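Side-chain contacts in choline dehydrogenase and related flavoproteins (PDB 3Q9T), which oxidises formate as a flavin-dependent oxidase of the glucose-methanol-choline oxidoreductase family, carrying an 8-formyl-FAD cofactor: residues Leu129-Thr134 with Val561-Ala566; His159-Asp164 with Thr202-Gln207; Phe312-Lys317 with Leu470-Glu475. All coordinates share one frame; numbering follows the deposited sequence.

Contact 1. Residues Leu129-Thr134 with Val561-Ala566; sequences LRKSAT and VGEKCA
Glu563, on helix 555-572, reaches across to Ser132 and Lys131, at the junction between helix 122-131 and strand 133-136. Its CG lies beside its own backbone N, and the chain bends at chi2 (-80°). This brings the carboxylate up to Ser132 and Lys131. The CG itself comes within 3.1 Å of Ser132 OG. Ser132 OG then donates a short hydrogen bond of 2.6 Å to Glu563 OE2, on the anti lone pair, the one facing away from OE1. The other oxygen faces Lys131. The lysine chain is extended and runs at a slant to the Glu563 side chain, with Lys131 CD 3.6 Å from Glu563 OE1. Lys131 NZ stays 4.5 Å from Glu563 OE1, too far for a salt bridge. One water closes the gap. It accepts from Lys131 NZ at 2.9 Å. It donates to Glu563 OE1 at 2.8 Å and also to the backbone Glu563 O. Glu563 OE1 also forms a salt bridge with Arg24 of helix 16-25, which begins at the FAD-binding residues Thr16 and Ala17. Further along, Lys564 turns to Glu119 and Trp120, and Cys565 and Ala566 pack on helix 16-25. The hydroxyl, the water and Arg24 all bind the buried carboxylate, and both of its oxygens are satisfied. Arg24 and the nearby lysine would probably favour its ionised form.

Contact 2. Residues His159-Asp164 with Thr202-Gln207; sequences HAELID and TIYRGQ
Glu161 points its carboxylate into the turn at Arg205 and Gly206, end-on to two successive backbone amides. Its chain is extended beyond CG (chi2 173°), which carries the carboxylate across from the loop after strand 155-159. Glu161 OE1 accepts from Arg205 N at 2.7 Å, with a bent N-H...O angle of 134°. Glu161 OE2 accepts from Gly206 N at 2.9 Å, and this bond is straighter, at 151°. Each oxygen uses its syn lone pair, on the side of the other oxygen. Two bonds fix the rotation of the group. The amides belong to a type I' turn from Tyr204 to Gln207, the tight two-residue connection of a beta hairpin between strands 195-204 and 207-208. Tyr204 and Gln207 close it with backbone bonds in both directions. The flanking side chains differ in how they meet the acid. Ile203 turns toward the loop, and its CG2 lies 4.0 Å from Glu161 OE2. The Ile203 side chain is also about 7 Å from that of the FAD-binding Asn97. Tyr204 leaves the backbone on the far side, yet its CD1 is 3.8 Å from Glu161 OE1, which approaches the ring obliquely. Arg205 folds back over that ring, its CG 4.1 Å above the plane and over the centre of Tyr204. The ring also stacks with His136. Gly206 O is bonded to the Tyr340 hydroxyl.

Contact 3. Residues Phe312-Lys317 with Leu470-Glu475; sequences FVLRVK and LLFKGE
Leu314 pushes both of its methyl groups toward Phe472, with Leu471 close beside them. Its CG lies beside the backbone N and opposite the carbonyl carbon (chi1 -57°), and CD1 continues outward from CG (chi2 -178°). The fork is thereby directed from strand 308-316 toward helix 454-473. Leu314 CD1 is 3.8 Å from Phe472 CE2, and Leu314 CD2 is 3.9 Å from the same Phe472 CE2. The two side chains come from opposite directions, and Leu314 CD1 meets the ring obliquely. Leu471 arrives at an angle to Leu314, with its CD1 4.0 Å from Leu314 CD1. The same Leu471 CD1 also meets Phe312, 4.2 Å from Phe312 CZ. It sits at the edge of that ring, near its plane. Phe312 takes the less common first torsion, with CG between the backbone N and the carbonyl carbon (chi1 70°). This swings the ring alongside Leu314, whose CG lies in the ring plane at the edge. Phe312 and Leu314 are two apart on the strand and therefore point to the same face of the sheet. Tyr468, one turn earlier on the helix, meets both phenylalanine rings and lies nearly parallel to that of Phe472. Val419 of the adjacent strand 415-423 also touches Phe312 and Leu471. Leu471 and Phe472 of the helix are thus packed on the sheet by methyl groups and two phenylalanine rings. No hydrogen bond links the two segments, so cohesion between them rests on dispersion and exclusion of water.

Overall arrangement
All three contacts reach the same mixed sheet, but at different places. Contacts 1 and 3 are buried and lie on opposite sides of the chain's centre, with centres about 38 Å apart. Contact 2 is partly exposed. Its centre is about 22 Å from that of contact 1 and about 24 Å from that of contact 3. Contact 1 is polar although buried and joins helix 555-572 to the junction between helix 122-131 and strand 133-136, near the FAD-binding helix. Contact 2 is also held by a glutamate, but there the acid grips backbone amides of a hairpin instead of side chains and water. Contact 3 is wholly apolar; there a helix packs on the sheet, away from the FAD-binding residues.

Contact 1. Residues Leu129-Thr134 with Val561-Ala566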
ATOM      1  N   LEU A 129     -37.603   1.317   4.206  1.00 18.02           N
ATOM      2  CA  LEU A 129     -36.680   0.222   4.554  1.00 19.53           C
ATOM      3  C   LEU A 129     -37.298  -1.161   4.285  1.00 19.20           C
ATOM      4  O   LEU A 129     -36.602  -2.173   4.235  1.00 19.53           O
ATOM      5  CB  LEU A 129     -36.233   0.324   6.022  1.00 14.11           C
ATOM      6  CG  LEU A 129     -35.250   1.452   6.333  1.00 22.19           C
ATOM      7  CD1 LEU A 129     -35.238   1.814   7.810  1.00 15.74           C
ATOM      8  CD2 LEU A 129     -33.836   1.100   5.822  1.00 17.23           C
ATOM      9  N   ARG A 130     -38.614  -1.206   4.110  1.00 19.45           N
ATOM     10  CA  ARG A 130     -39.296  -2.481   3.958  1.00 15.36           C
ATOM     11  C   ARG A 130     -39.907  -2.676   2.569  1.00 22.43           C
ATOM     12  O   ARG A 130     -40.154  -3.804   2.139  1.00 21.13           O
ATOM     13  CB  ARG A 130     -40.341  -2.612   5.057  1.00 20.73           C
ATOM     14  CG  ARG A 130     -39.692  -2.573   6.433  1.00 27.54           C
ATOM     15  CD  ARG A 130     -40.692  -2.506   7.578  1.00 24.29           C
ATOM     16  NE  ARG A 130     -39.991  -2.528   8.858  1.00 25.32           N
ATOM     17  CZ  ARG A 130     -40.594  -2.545  10.038  1.00 28.61           C
ATOM     18  NH1 ARG A 130     -41.930  -2.546  10.106  1.00 20.22           N
ATOM     19  NH2 ARG A 130     -39.861  -2.567  11.146  1.00 19.08           N
ATOM     20  N   LYS A 131     -40.114  -1.582   1.847  1.00 19.17           N
ATOM     21  CA  LYS A 131     -40.854  -1.656   0.591  1.00 22.95           C
ATOM     22  C   LYS A 131     -40.274  -2.613  -0.460  1.00 25.02           C
ATOM     23  O   LYS A 131     -41.027  -3.291  -1.161  1.00 22.75           O
ATOM     24  CB  LYS A 131     -41.038  -0.257  -0.006  1.00 23.55           C
ATOM     25  CG  LYS A 131     -42.148  -0.177  -1.055  1.00 32.42           C
ATOM     26  CD  LYS A 131     -42.376   1.258  -1.522  1.00 34.48           C
ATOM     27  CE  LYS A 131     -43.405   1.342  -2.641  1.00 30.91           C
ATOM     28  NZ  LYS A 131     -43.629   2.761  -3.021  1.00 32.40           N
ATOM     29  N   SER A 132     -38.947  -2.661  -0.584  1.00 19.19           N
ATOM     30  CA  SER A 132     -38.309  -3.427  -1.651  1.00 14.87           C
ATOM     31  C   SER A 132     -38.450  -4.946  -1.501  1.00 19.26           C
ATOM     32  O   SER A 132     -38.340  -5.693  -2.470  1.00 17.57           O
ATOM     33  CB  SER A 132     -36.813  -3.083  -1.730  1.00 16.45           C
ATOM     34  OG  SER A 132     -36.603  -1.683  -1.711  1.00 20.99           O
ATOM     35  N   ALA A 133     -38.661  -5.397  -0.269  1.00 21.68           N
ATOM     36  CA  ALA A 133     -38.530  -6.806   0.069  1.00 19.65           C
ATOM     37  C   ALA A 133     -39.874  -7.522   0.183  1.00 23.16           C
ATOM     38  O   ALA A 133     -40.867  -6.941   0.638  1.00 20.08           O
ATOM     39  CB  ALA A 133     -37.750  -6.952   1.397  1.00 18.43           C
ATOM     40  N   THR A 134     -39.882  -8.789  -0.226  1.00 21.20           N
ATOM     41  CA  THR A 134     -40.910  -9.718   0.203  1.00 21.15           C
ATOM     42  C   THR A 134     -40.264 -10.755   1.111  1.00 23.63           C
ATOM     43  O   THR A 134     -39.455 -11.575   0.657  1.00 27.36           O
ATOM     44  CB  THR A 134     -41.590 -10.427  -0.967  1.00 24.86           C
ATOM     45  OG1 THR A 134     -42.318  -9.472  -1.753  1.00 30.66           O
ATOM     46  CG2 THR A 134     -42.566 -11.480  -0.444  1.00 24.06           C
ATOM     47  N   VAL A 561     -33.268   4.308   0.105  1.00 20.30           N
ATOM     48  CA  VAL A 561     -33.025   5.579  -0.564  1.00 18.82           C
ATOM     49  C   VAL A 561     -33.689   5.615  -1.949  1.00 21.19           C
ATOM     50  O   VAL A 561     -34.326   6.606  -2.322  1.00 16.74           O
ATOM     51  CB  VAL A 561     -31.515   5.888  -0.683  1.00 22.51           C
ATOM     52  CG1 VAL A 561     -31.268   6.858  -1.829  1.00 20.20           C
ATOM     53  CG2 VAL A 561     -30.970   6.448   0.656  1.00 14.14           C
ATOM     54  N   GLY A 562     -33.544   4.522  -2.692  1.00 16.97           N
ATOM     55  CA  GLY A 562     -34.162   4.397  -3.994  1.00 14.87           C
ATOM     56  C   GLY A 562     -35.681   4.414  -3.932  1.00 19.33           C
ATOM     57  O   GLY A 562     -36.321   5.019  -4.787  1.00 16.93           O
ATOM     58  N   GLU A 563     -36.261   3.764  -2.921  1.00 18.49           N
ATOM     59  CA  GLU A 563     -37.712   3.672  -2.817  1.00 17.81           C
ATOM     60  C   GLU A 563     -38.270   5.061  -2.532  1.00 16.07           C
ATOM     61  O   GLU A 563     -39.243   5.487  -3.156  1.00 24.13           O
ATOM     62  CB  GLU A 563     -38.138   2.680  -1.722  1.00 20.72           C
ATOM     63  CG  GLU A 563     -37.777   1.227  -1.970  1.00 19.62           C
ATOM     64  CD  GLU A 563     -38.721   0.507  -2.921  1.00 20.58           C
ATOM     65  OE1 GLU A 563     -39.503   1.167  -3.634  1.00 28.74           O
ATOM     66  OE2 GLU A 563     -38.686  -0.742  -2.953  1.00 20.24           O
ATOM     67  N   LYS A 564     -37.637   5.778  -1.612  1.00 18.96           N
ATOM     68  CA  LYS A 564     -38.082   7.121  -1.273  1.00 18.79           C
ATOM     69  C   LYS A 564     -37.915   8.045  -2.472  1.00 22.83           C
ATOM     70  O   LYS A 564     -38.815   8.807  -2.809  1.00 25.41           O
ATOM     71  CB  LYS A 564     -37.345   7.666  -0.047  1.00 19.80           C
ATOM     72  CG  LYS A 564     -37.786   9.085   0.379  1.00 20.38           C
ATOM     73  CD  LYS A 564     -37.223   9.464   1.756  1.00 20.79           C
ATOM     74  CE  LYS A 564     -37.643  10.861   2.197  1.00 18.68           C
ATOM     75  NZ  LYS A 564     -39.105  11.100   2.002  1.00 25.07           N
ATOM     76  N   CYS A 565     -36.768   7.965  -3.132  1.00 21.13           N
ATOM     77  CA  CYS A 565     -36.537   8.799  -4.301  1.00 21.89           C
ATOM     78  C   CYS A 565     -37.667   8.675  -5.316  1.00 20.92           C
ATOM     79  O   CYS A 565     -38.186   9.677  -5.801  1.00 20.38           O
ATOM     80  CB  CYS A 565     -35.220   8.434  -4.989  1.00 24.62           C
ATOM     81  SG  CYS A 565     -34.858   9.535  -6.370  1.00 20.68           S
ATOM     82  N   ALA A 566     -38.023   7.439  -5.649  1.00 18.12           N
ATOM     83  CA  ALA A 566     -39.099   7.169  -6.595  1.00 21.17           C
ATOM     84  C   ALA A 566     -40.434   7.772  -6.108  1.00 25.10           C
ATOM     85  O   ALA A 566     -41.143   8.441  -6.865  1.00 19.35           O
ATOM     86  CB  ALA A 566     -39.225   5.652  -6.833  1.00 15.40           C
TER
HETATM   87  O   HOH W   1     -40.969   3.515  -3.794  1.00 19.27           O

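Contact 2. Residues His159-Asp164 with Thr202-Gln207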
ATOM      1  N   HIS A 159     -34.535 -15.060   6.483  1.00 20.21           N
ATOM      2  CA  HIS A 159     -33.483 -15.450   7.400  1.00 19.84           C
ATOM      3  C   HIS A 159     -32.622 -16.429   6.633  1.00 27.15           C
ATOM      4  O   HIS A 159     -33.124 -17.126   5.747  1.00 20.29           O
ATOM      5  CB  HIS A 159     -34.064 -16.127   8.630  1.00 18.82           C
ATOM      6  CG  HIS A 159     -34.658 -15.169   9.608  1.00 20.52           C
ATOM      7  ND1 HIS A 159     -35.947 -14.698   9.499  1.00 21.73           N
ATOM      8  CD2 HIS A 159     -34.123 -14.562  10.692  1.00 16.87           C
ATOM      9  CE1 HIS A 159     -36.189 -13.858  10.490  1.00 21.65           C
ATOM     10  NE2 HIS A 159     -35.096 -13.758  11.227  1.00 20.35           N
ATOM     11  N   ALA A 160     -31.326 -16.453   6.938  1.00 21.44           N
ATOM     12  CA  ALA A 160     -30.420 -17.374   6.263  1.00 27.04           C
ATOM     13  C   ALA A 160     -31.059 -18.759   6.210  1.00 25.01           C
ATOM     14  O   ALA A 160     -31.624 -19.228   7.205  1.00 21.69           O
ATOM     15  CB  ALA A 160     -29.073 -17.434   6.988  1.00 20.65           C
ATOM     16  N   GLU A 161     -30.991 -19.394   5.045  1.00 25.23           N
ATOM     17  CA  GLU A 161     -31.449 -20.774   4.893  1.00 26.06           C
ATOM     18  C   GLU A 161     -30.356 -21.641   5.489  1.00 25.37           C
ATOM     19  O   GLU A 161     -29.333 -21.893   4.848  1.00 20.53           O
ATOM     20  CB  GLU A 161     -31.728 -21.080   3.408  1.00 23.27           C
ATOM     21  CG  GLU A 161     -32.793 -20.107   2.834  1.00 22.45           C
ATOM     22  CD  GLU A 161     -33.027 -20.196   1.319  1.00 29.79           C
ATOM     23  OE1 GLU A 161     -34.205 -20.080   0.897  1.00 29.47           O
ATOM     24  OE2 GLU A 161     -32.049 -20.347   0.548  1.00 24.16           O
ATOM     25  N   LEU A 162     -30.566 -22.061   6.740  1.00 16.26           N
ATOM     26  CA  LEU A 162     -29.502 -22.625   7.560  1.00 19.50           C
ATOM     27  C   LEU A 162     -28.860 -23.879   6.974  1.00 30.13           C
ATOM     28  O   LEU A 162     -29.555 -24.770   6.490  1.00 32.42           O
ATOM     29  CB  LEU A 162     -30.013 -22.895   8.978  1.00 18.23           C
ATOM     30  CG  LEU A 162     -30.354 -21.606   9.721  1.00 24.13           C
ATOM     31  CD1 LEU A 162     -31.037 -21.885  11.059  1.00 24.25           C
ATOM     32  CD2 LEU A 162     -29.097 -20.738   9.899  1.00 21.00           C
ATOM     33  N   ILE A 163     -27.529 -23.931   7.010  1.00 23.33           N
ATOM     34  CA  ILE A 163     -26.789 -25.137   6.631  1.00 26.99           C
ATOM     35  C   ILE A 163     -26.866 -26.183   7.751  1.00 27.79           C
ATOM     36  O   ILE A 163     -26.447 -25.899   8.876  1.00 23.91           O
ATOM     37  CB  ILE A 163     -25.291 -24.821   6.420  1.00 27.01           C
ATOM     38  CG1 ILE A 163     -25.118 -23.751   5.341  1.00 32.01           C
ATOM     39  CG2 ILE A 163     -24.520 -26.092   6.051  1.00 26.19           C
ATOM     40  CD1 ILE A 163     -23.665 -23.308   5.136  1.00 21.49           C
ATOM     41  N   ASP A 164     -27.371 -27.387   7.458  1.00 29.00           N
ATOM     42  CA  ASP A 164     -27.533 -28.413   8.509  1.00 35.05           C
ATOM     43  C   ASP A 164     -26.244 -28.756   9.279  1.00 27.56           C
ATOM     44  O   ASP A 164     -26.236 -28.787  10.509  1.00 25.92           O
ATOM     45  CB  ASP A 164     -28.173 -29.691   7.952  1.00 38.05           C
ATOM     46  CG  ASP A 164     -29.662 -29.521   7.673  1.00 59.53           C
ATOM     47  OD1 ASP A 164     -30.218 -30.284   6.851  1.00 54.85           O
ATOM     48  OD2 ASP A 164     -30.282 -28.614   8.277  1.00 57.36           O
ATOM     49  N   THR A 202     -30.492 -11.272   1.283  1.00 25.55           N
ATOM     50  CA  THR A 202     -31.048 -11.175  -0.069  1.00 19.92           C
ATOM     51  C   THR A 202     -30.768 -12.481  -0.815  1.00 24.51           C
ATOM     52  O   THR A 202     -30.174 -12.496  -1.911  1.00 24.75           O
ATOM     53  CB  THR A 202     -30.521  -9.951  -0.842  1.00 24.86           C
ATOM     54  OG1 THR A 202     -29.095  -9.849  -0.688  1.00 20.92           O
ATOM     55  CG2 THR A 202     -31.200  -8.661  -0.323  1.00 16.56           C
ATOM     56  N   ILE A 203     -31.196 -13.573  -0.184  1.00 20.25           N
ATOM     57  CA  ILE A 203     -31.142 -14.915  -0.763  1.00 20.40           C
ATOM     58  C   ILE A 203     -32.492 -15.604  -0.525  1.00 24.16           C
ATOM     59  O   ILE A 203     -33.102 -15.443   0.535  1.00 20.46           O
ATOM     60  CB  ILE A 203     -30.021 -15.751  -0.118  1.00 19.94           C
ATOM     61  CG1 ILE A 203     -28.652 -15.073  -0.352  1.00 17.25           C
ATOM     62  CG2 ILE A 203     -30.037 -17.170  -0.667  1.00 21.80           C
ATOM     63  CD1 ILE A 203     -27.505 -15.650   0.449  1.00 19.81           C
ATOM     64  N   TYR A 204     -32.972 -16.342  -1.519  1.00 20.93           N
ATOM     65  CA  TYR A 204     -34.193 -17.125  -1.356  1.00 26.96           C
ATOM     66  C   TYR A 204     -34.159 -18.317  -2.287  1.00 27.47           C
ATOM     67  O   TYR A 204     -33.829 -18.185  -3.472  1.00 30.21           O
ATOM     68  CB  TYR A 204     -35.445 -16.281  -1.595  1.00 25.30           C
ATOM     69  CG  TYR A 204     -36.745 -17.005  -1.305  1.00 30.30           C
ATOM     70  CD1 TYR A 204     -36.970 -17.597  -0.067  1.00 32.81           C
ATOM     71  CD2 TYR A 204     -37.757 -17.078  -2.260  1.00 33.65           C
ATOM     72  CE1 TYR A 204     -38.153 -18.261   0.208  1.00 34.78           C
ATOM     73  CE2 TYR A 204     -38.950 -17.740  -1.994  1.00 35.76           C
ATOM     74  CZ  TYR A 204     -39.139 -18.325  -0.758  1.00 39.62           C
ATOM     75  OH  TYR A 204     -40.314 -18.972  -0.476  1.00 39.55           O
ATOM     76  N   ARG A 205     -34.495 -19.480  -1.740  1.00 27.10           N
ATOM     77  CA  ARG A 205     -34.325 -20.732  -2.459  1.00 24.96           C
ATOM     78  C   ARG A 205     -32.973 -20.747  -3.140  1.00 25.90           C
ATOM     79  O   ARG A 205     -32.884 -21.035  -4.338  1.00 29.53           O
ATOM     80  CB  ARG A 205     -35.439 -20.906  -3.489  1.00 34.27           C
ATOM     81  CG  ARG A 205     -36.796 -21.247  -2.876  1.00 40.82           C
ATOM     82  CD  ARG A 205     -37.875 -21.196  -3.940  1.00 52.72           C
ATOM     83  NE  ARG A 205     -38.719 -22.389  -3.952  1.00 79.38           N
ATOM     84  CZ  ARG A 205     -38.496 -23.468  -4.700  1.00 83.36           C
ATOM     85  NH1 ARG A 205     -37.441 -23.526  -5.508  1.00 69.04           N
ATOM     86  NH2 ARG A 205     -39.332 -24.499  -4.638  1.00 80.32           N
ATOM     87  N   GLY A 206     -31.926 -20.412  -2.383  1.00 22.82           N
ATOM     88  CA  GLY A 206     -30.548 -20.509  -2.859  1.00 18.87           C
ATOM     89  C   GLY A 206     -30.221 -19.714  -4.119  1.00 23.22           C
ATOM     90  O   GLY A 206     -29.284 -20.021  -4.847  1.00 24.59           O
ATOM     91  N   GLN A 207     -31.005 -18.686  -4.387  1.00 23.50           N
ATOM     92  CA  GLN A 207     -30.707 -17.793  -5.493  1.00 30.49           C
ATOM     93  C   GLN A 207     -30.491 -16.393  -4.947  1.00 25.41           C
ATOM     94  O   GLN A 207     -31.185 -15.981  -4.024  1.00 23.91           O
ATOM     95  CB  GLN A 207     -31.856 -17.795  -6.514  1.00 31.78           C
ATOM     96  CG  GLN A 207     -31.998 -19.096  -7.311  1.00 39.16           C
ATOM     97  CD  GLN A 207     -31.635 -18.928  -8.776  1.00 48.27           C
ATOM     98  OE1 GLN A 207     -30.993 -19.799  -9.375  1.00 54.04           O
ATOM     99  NE2 GLN A 207     -32.042 -17.803  -9.364  1.00 51.03           N
TER

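Contact 3. Residues Phe312-Lys317 with Leu470-Glu475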
ATOM      1  N   PHE A 312     -10.319 -11.620  11.021  1.00 22.02           N
ATOM      2  CA  PHE A 312      -9.308 -12.566  11.453  1.00 19.99           C
ATOM      3  C   PHE A 312      -9.833 -13.993  11.342  1.00 18.64           C
ATOM      4  O   PHE A 312     -11.031 -14.241  11.512  1.00 19.74           O
ATOM      5  CB  PHE A 312      -8.823 -12.237  12.874  1.00 15.73           C
ATOM      6  CG  PHE A 312      -9.833 -12.494  13.951  1.00 16.59           C
ATOM      7  CD1 PHE A 312     -10.016 -13.770  14.460  1.00 14.05           C
ATOM      8  CD2 PHE A 312     -10.585 -11.449  14.482  1.00 17.49           C
ATOM      9  CE1 PHE A 312     -10.941 -14.001  15.478  1.00 19.65           C
ATOM     10  CE2 PHE A 312     -11.506 -11.678  15.496  1.00 17.81           C
ATOM     11  CZ  PHE A 312     -11.681 -12.962  15.997  1.00 15.84           C
ATOM     12  N   VAL A 313      -8.937 -14.920  11.033  1.00 17.60           N
ATOM     13  CA  VAL A 313      -9.315 -16.321  10.834  1.00 14.12           C
ATOM     14  C   VAL A 313      -8.848 -17.239  11.974  1.00 22.81           C
ATOM     15  O   VAL A 313      -7.703 -17.164  12.423  1.00 18.42           O
ATOM     16  CB  VAL A 313      -8.739 -16.866   9.523  1.00 18.04           C
ATOM     17  CG1 VAL A 313      -8.895 -18.399   9.458  1.00 18.74           C
ATOM     18  CG2 VAL A 313      -9.400 -16.180   8.317  1.00 13.35           C
ATOM     19  N   LEU A 314      -9.747 -18.099  12.443  1.00 18.11           N
ATOM     20  CA  LEU A 314      -9.369 -19.183  13.329  1.00 23.38           C
ATOM     21  C   LEU A 314      -9.519 -20.526  12.624  1.00 20.36           C
ATOM     22  O   LEU A 314     -10.515 -20.779  11.957  1.00 22.28           O
ATOM     23  CB  LEU A 314     -10.241 -19.195  14.585  1.00 19.12           C
ATOM     24  CG  LEU A 314     -10.250 -17.923  15.417  1.00 20.56           C
ATOM     25  CD1 LEU A 314     -11.123 -18.131  16.664  1.00 14.07           C
ATOM     26  CD2 LEU A 314      -8.816 -17.562  15.778  1.00 18.31           C
ATOM     27  N   ARG A 315      -8.537 -21.399  12.797  1.00 24.88           N
ATOM     28  CA  ARG A 315      -8.719 -22.782  12.415  1.00 18.18           C
ATOM     29  C   ARG A 315      -9.568 -23.426  13.501  1.00 26.49           C
ATOM     30  O   ARG A 315      -9.359 -23.215  14.692  1.00 20.69           O
ATOM     31  CB  ARG A 315      -7.389 -23.506  12.247  1.00 19.40           C
ATOM     32  CG  ARG A 315      -7.547 -24.982  11.931  1.00 21.32           C
ATOM     33  CD  ARG A 315      -6.211 -25.610  11.602  1.00 23.19           C
ATOM     34  NE  ARG A 315      -6.349 -27.009  11.217  1.00 25.66           N
ATOM     35  CZ  ARG A 315      -5.823 -27.530  10.113  1.00 36.32           C
ATOM     36  NH1 ARG A 315      -5.141 -26.756   9.283  1.00 36.53           N
ATOM     37  NH2 ARG A 315      -5.988 -28.819   9.832  1.00 29.20           N
ATOM     38  N   VAL A 316     -10.544 -24.203  13.078  1.00 23.78           N
ATOM     39  CA  VAL A 316     -11.572 -24.652  13.980  1.00 25.89           C
ATOM     40  C   VAL A 316     -11.644 -26.156  13.767  1.00 27.15           C
ATOM     41  O   VAL A 316     -11.114 -26.642  12.778  1.00 22.54           O
ATOM     42  CB  VAL A 316     -12.873 -23.903  13.646  1.00 19.68           C
ATOM     43  CG1 VAL A 316     -13.806 -24.763  12.835  1.00 27.16           C
ATOM     44  CG2 VAL A 316     -13.506 -23.363  14.900  1.00 32.06           C
ATOM     45  N   LYS A 317     -12.231 -26.900  14.702  1.00 28.54           N
ATOM     46  CA  LYS A 317     -12.267 -28.359  14.581  1.00 27.58           C
ATOM     47  C   LYS A 317     -12.988 -28.846  13.325  1.00 31.73           C
ATOM     48  O   LYS A 317     -13.957 -28.226  12.868  1.00 27.69           O
ATOM     49  CB  LYS A 317     -12.913 -28.985  15.806  1.00 28.81           C
ATOM     50  CG  LYS A 317     -12.058 -28.896  17.043  1.00 34.44           C
ATOM     51  CD  LYS A 317     -12.593 -29.826  18.136  1.00 49.20           C
ATOM     52  CE  LYS A 317     -11.778 -29.682  19.414  1.00 51.46           C
ATOM     53  NZ  LYS A 317     -10.360 -29.305  19.111  1.00 53.09           N
ATOM     54  N   LEU A 470     -14.744 -14.072  23.446  1.00 20.30           N
ATOM     55  CA  LEU A 470     -15.978 -14.789  23.151  1.00 23.02           C
ATOM     56  C   LEU A 470     -15.668 -16.187  22.635  1.00 22.84           C
ATOM     57  O   LEU A 470     -16.301 -17.170  23.011  1.00 20.90           O
ATOM     58  CB  LEU A 470     -16.747 -13.991  22.094  1.00 19.30           C
ATOM     59  CG  LEU A 470     -18.150 -14.256  21.537  1.00 29.52           C
ATOM     60  CD1 LEU A 470     -18.061 -14.617  20.070  1.00 22.06           C
ATOM     61  CD2 LEU A 470     -19.001 -15.249  22.338  1.00 20.43           C
ATOM     62  N   LEU A 471     -14.666 -16.272  21.776  1.00 17.09           N
ATOM     63  CA  LEU A 471     -14.459 -17.480  21.014  1.00 24.38           C
ATOM     64  C   LEU A 471     -13.468 -18.406  21.711  1.00 23.63           C
ATOM     65  O   LEU A 471     -13.586 -19.631  21.600  1.00 19.08           O
ATOM     66  CB  LEU A 471     -14.004 -17.145  19.589  1.00 20.66           C
ATOM     67  CG  LEU A 471     -15.009 -16.410  18.684  1.00 28.47           C
ATOM     68  CD1 LEU A 471     -14.318 -15.855  17.434  1.00 15.21           C
ATOM     69  CD2 LEU A 471     -16.191 -17.297  18.282  1.00 19.84           C
ATOM     70  N   PHE A 472     -12.505 -17.824  22.426  1.00 20.30           N
ATOM     71  CA  PHE A 472     -11.502 -18.606  23.165  1.00 23.18           C
ATOM     72  C   PHE A 472     -11.905 -18.933  24.596  1.00 18.52           C
ATOM     73  O   PHE A 472     -11.303 -19.793  25.225  1.00 26.01           O
ATOM     74  CB  PHE A 472     -10.129 -17.910  23.171  1.00 23.10           C
ATOM     75  CG  PHE A 472      -9.338 -18.141  21.921  1.00 25.39           C
ATOM     76  CD1 PHE A 472      -8.374 -19.133  21.868  1.00 33.08           C
ATOM     77  CD2 PHE A 472      -9.575 -17.385  20.786  1.00 24.19           C
ATOM     78  CE1 PHE A 472      -7.658 -19.352  20.713  1.00 22.19           C
ATOM     79  CE2 PHE A 472      -8.861 -17.604  19.632  1.00 27.31           C
ATOM     80  CZ  PHE A 472      -7.902 -18.589  19.599  1.00 30.20           C
ATOM     81  N   LYS A 473     -12.909 -18.244  25.114  1.00 23.79           N
ATOM     82  CA  LYS A 473     -13.305 -18.439  26.508  1.00 26.31           C
ATOM     83  C   LYS A 473     -14.784 -18.770  26.609  1.00 25.56           C
ATOM     84  O   LYS A 473     -15.238 -19.256  27.634  1.00 26.91           O
ATOM     85  CB  LYS A 473     -13.053 -17.176  27.340  1.00 25.04           C
ATOM     86  CG  LYS A 473     -11.624 -16.684  27.388  1.00 28.32           C
ATOM     87  CD  LYS A 473     -11.563 -15.426  28.236  1.00 29.66           C
ATOM     88  CE  LYS A 473     -10.200 -14.781  28.195  1.00 39.13           C
ATOM     89  NZ  LYS A 473     -10.256 -13.369  28.707  1.00 37.81           N
ATOM     90  N   GLY A 474     -15.545 -18.474  25.556  1.00 24.19           N
ATOM     91  CA  GLY A 474     -16.981 -18.677  25.606  1.00 20.97           C
ATOM     92  C   GLY A 474     -17.356 -20.143  25.722  1.00 23.44           C
ATOM     93  O   GLY A 474     -16.727 -21.004  25.104  1.00 22.58           O
ATOM     94  N   GLU A 475     -18.386 -20.418  26.517  1.00 21.03           N
ATOM     95  CA  GLU A 475     -18.907 -21.766  26.702  1.00 23.81           C
ATOM     96  C   GLU A 475     -19.169 -22.474  25.375  1.00 25.78           C
ATOM     97  O   GLU A 475     -19.750 -21.900  24.449  1.00 25.38           O
ATOM     98  CB  GLU A 475     -20.202 -21.693  27.523  1.00 27.42           C
ATOM     99  CG  GLU A 475     -20.816 -23.029  27.874  1.00 45.82           C
ATOM    100  CD  GLU A 475     -22.209 -22.893  28.489  1.00 55.57           C
ATOM    101  OE1 GLU A 475     -22.509 -21.821  29.067  1.00 56.85           O
ATOM    102  OE2 GLU A 475     -23.003 -23.858  28.388  1.00 52.05           O
TER